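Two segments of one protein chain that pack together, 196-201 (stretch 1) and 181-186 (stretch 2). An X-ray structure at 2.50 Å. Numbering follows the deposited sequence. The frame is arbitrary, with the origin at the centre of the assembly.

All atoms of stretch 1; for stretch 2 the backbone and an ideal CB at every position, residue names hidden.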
# COMPACT_ATOMS: atom_id res chain seq x y z
N ASP A 196 -22.01 17.37 -2.02
CA ASP A 196 -22.35 18.78 -2.06
C ASP A 196 -21.71 19.41 -3.28
O ASP A 196 -20.86 18.79 -3.93
CB ASP A 196 -21.84 19.47 -0.79
CG ASP A 196 -22.90 20.28 -0.09
OD1 ASP A 196 -23.90 20.64 -0.75
OD2 ASP A 196 -22.74 20.57 1.11
N LEU A 197 -22.11 20.63 -3.60
CA LEU A 197 -21.52 21.34 -4.72
C LEU A 197 -20.05 21.57 -4.37
O LEU A 197 -19.69 22.61 -3.81
CB LEU A 197 -22.23 22.68 -4.95
CG LEU A 197 -21.88 23.44 -6.23
CD1 LEU A 197 -22.11 22.57 -7.45
CD2 LEU A 197 -22.68 24.73 -6.33
N LEU A 198 -19.22 20.57 -4.65
CA LEU A 198 -17.80 20.63 -4.33
C LEU A 198 -16.98 21.30 -5.43
O LEU A 198 -17.07 20.91 -6.60
CB LEU A 198 -17.25 19.22 -4.09
CG LEU A 198 -17.65 18.49 -2.81
CD1 LEU A 198 -16.68 17.36 -2.50
CD2 LEU A 198 -17.76 19.46 -1.64
N LYS A 199 -16.16 22.27 -5.05
CA LYS A 199 -15.30 22.95 -6.00
C LYS A 199 -14.26 21.97 -6.51
O LYS A 199 -13.84 21.07 -5.78
CB LYS A 199 -14.61 24.14 -5.33
CG LYS A 199 -14.90 25.48 -5.97
CD LYS A 199 -14.71 26.61 -4.98
CE LYS A 199 -15.68 26.47 -3.81
NZ LYS A 199 -15.81 27.74 -3.04
N LYS A 200 -13.85 22.13 -7.77
CA LYS A 200 -12.86 21.25 -8.37
C LYS A 200 -11.63 21.05 -7.49
O LYS A 200 -11.18 19.92 -7.28
CB LYS A 200 -12.44 21.77 -9.75
CG LYS A 200 -11.24 21.05 -10.34
CD LYS A 200 -11.12 21.30 -11.83
CE LYS A 200 -10.03 20.45 -12.45
NZ LYS A 200 -10.40 19.01 -12.48
N ALA A 201 -11.07 22.14 -6.98
CA ALA A 201 -9.89 22.08 -6.12
C ALA A 201 -10.14 21.21 -4.89
O ALA A 201 -9.24 20.49 -4.44
CB ALA A 201 -9.45 23.47 -5.72
N UNK A 181 -14.01 23.23 -18.71
CA UNK A 181 -14.50 24.36 -17.93
C UNK A 181 -15.43 24.03 -16.77
O UNK A 181 -16.31 24.82 -16.43
CB UNK A 181 -15.23 25.32 -18.87
N UNK A 182 -15.22 22.88 -16.13
CA UNK A 182 -16.05 22.50 -14.99
C UNK A 182 -15.46 23.04 -13.68
O UNK A 182 -14.33 22.74 -13.33
CB UNK A 182 -16.19 20.98 -14.92
N UNK A 183 -16.24 23.87 -12.99
CA UNK A 183 -15.81 24.49 -11.75
C UNK A 183 -16.17 23.66 -10.53
O UNK A 183 -15.34 23.42 -9.64
CB UNK A 183 -16.42 25.89 -11.62
N UNK A 184 -17.43 23.24 -10.46
CA UNK A 184 -17.92 22.46 -9.34
C UNK A 184 -19.03 21.52 -9.79
O UNK A 184 -19.66 21.75 -10.82
CB UNK A 184 -18.42 23.38 -8.22
N UNK A 185 -19.25 20.46 -9.02
CA UNK A 185 -20.27 19.48 -9.34
C UNK A 185 -20.99 19.04 -8.08
O UNK A 185 -20.42 19.05 -6.99
CB UNK A 185 -19.66 18.27 -10.06
N UNK A 186 -22.25 18.64 -8.24
CA UNK A 186 -23.05 18.18 -7.12
C UNK A 186 -23.76 16.90 -7.54
O UNK A 186 -24.28 16.81 -8.66
CB UNK A 186 -24.05 19.25 -6.67

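The two segments run antiparallel, their strand axes inclined at 155° and 4.5 Å apart at closest approach, and most of what joins them is backbone. Stretch 1 therefore constrains some positions of stretch 2 tightly and others hardly at all.

Position 181 lies beyond the reach of stretch 1, and its phi/psi of -119/33 is open to many residues. It is Gly-181, which makes no contact here.

At 182 the CA-to-CB bond points sideways, and nothing of stretch 1 comes within 5.5 Å of the ideal CB. Extended angles of -88/120 suit a beta-branched residue, though many others would fit. The residue is Val-182, with chi1 t; its backbone O lies 3.8 Å from Lys-200 CD, so the lysine's aliphatic portion packs against the main chain.

Position 183 directs its CB away from stretch 1, leaving the side chain free to be polar or apolar. The main chain is more committed: Lys-200 N donates a hydrogen bond to the O of 183 at 2.7 Å, just where stretch 1 passes from strand into helix. The residue is Asp-183, whose side chain, chi1 m, keeps clear of stretch 1: its closest approach is Asp-183 CB to Lys-199 CG, 5.9 Å.

Position 184 is the most restrictive. It pairs with Lys-199 as a non-hydrogen-bonded bridge, and the CA atoms of the two are 4.3 Å apart. Its ideal CB sits a tight 3.2 Å from Leu-198 O and 3.9 Å from both Lys-199 CA and Leu-197 CD1. A small side chain such as that of alanine or serine suits this spot, and glycine would also fit; the nearby leucine methyl favours an apolar one. Ala-184 occupies it, and its CB meets Leu-197 CD1 at 3.9 Å in an apolar contact. Its CA also makes a CA-H...O contact with Leu-198 O at 3.3 Å.

At 185 the side chain shares the opposite sheet face with that of Leu-198. The ideal CB has Leu-198 O at 5.1 Å, so there is room for branching, and phi/psi of -140/152 favours valine, isoleucine or threonine. Val-185 is found, with chi1 t. Two hydrogen bonds close the bridge: Val-185 N to Leu-198 O at 3.3 Å and Leu-198 N to Val-185 O at 3.0 Å.

Position 186 points its CB sideways, with Leu-197 CA 3.8 Å from the ideal CB. An aliphatic stem could lie along this backbone, so a long polar or apolar residue would serve. Glu-186 extends with chi1 and chi2 both t, and its OE1 comes 3.9 Å from Leu-197 CB, a contact without a hydrogen bond.

Stretch 2 (181-186) GVDAVE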
# COMPACT_ATOMS: atom_id res chain seq x y z
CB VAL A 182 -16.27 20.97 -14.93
CG1 VAL A 182 -17.05 20.59 -13.68
CG2 VAL A 182 -17.00 20.50 -16.18
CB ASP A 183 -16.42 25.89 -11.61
CG ASP A 183 -15.86 26.88 -12.60
OD1 ASP A 183 -14.63 26.85 -12.84
OD2 ASP A 183 -16.65 27.68 -13.15
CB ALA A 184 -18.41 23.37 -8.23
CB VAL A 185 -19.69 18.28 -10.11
CG1 VAL A 185 -20.77 17.24 -10.38
CG2 VAL A 185 -19.03 18.73 -11.40
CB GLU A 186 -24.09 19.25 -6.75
CG GLU A 186 -25.08 18.82 -5.68
CD GLU A 186 -26.12 19.89 -5.39
OE1 GLU A 186 -25.74 21.08 -5.32
OE2 GLU A 186 -27.31 19.55 -5.24
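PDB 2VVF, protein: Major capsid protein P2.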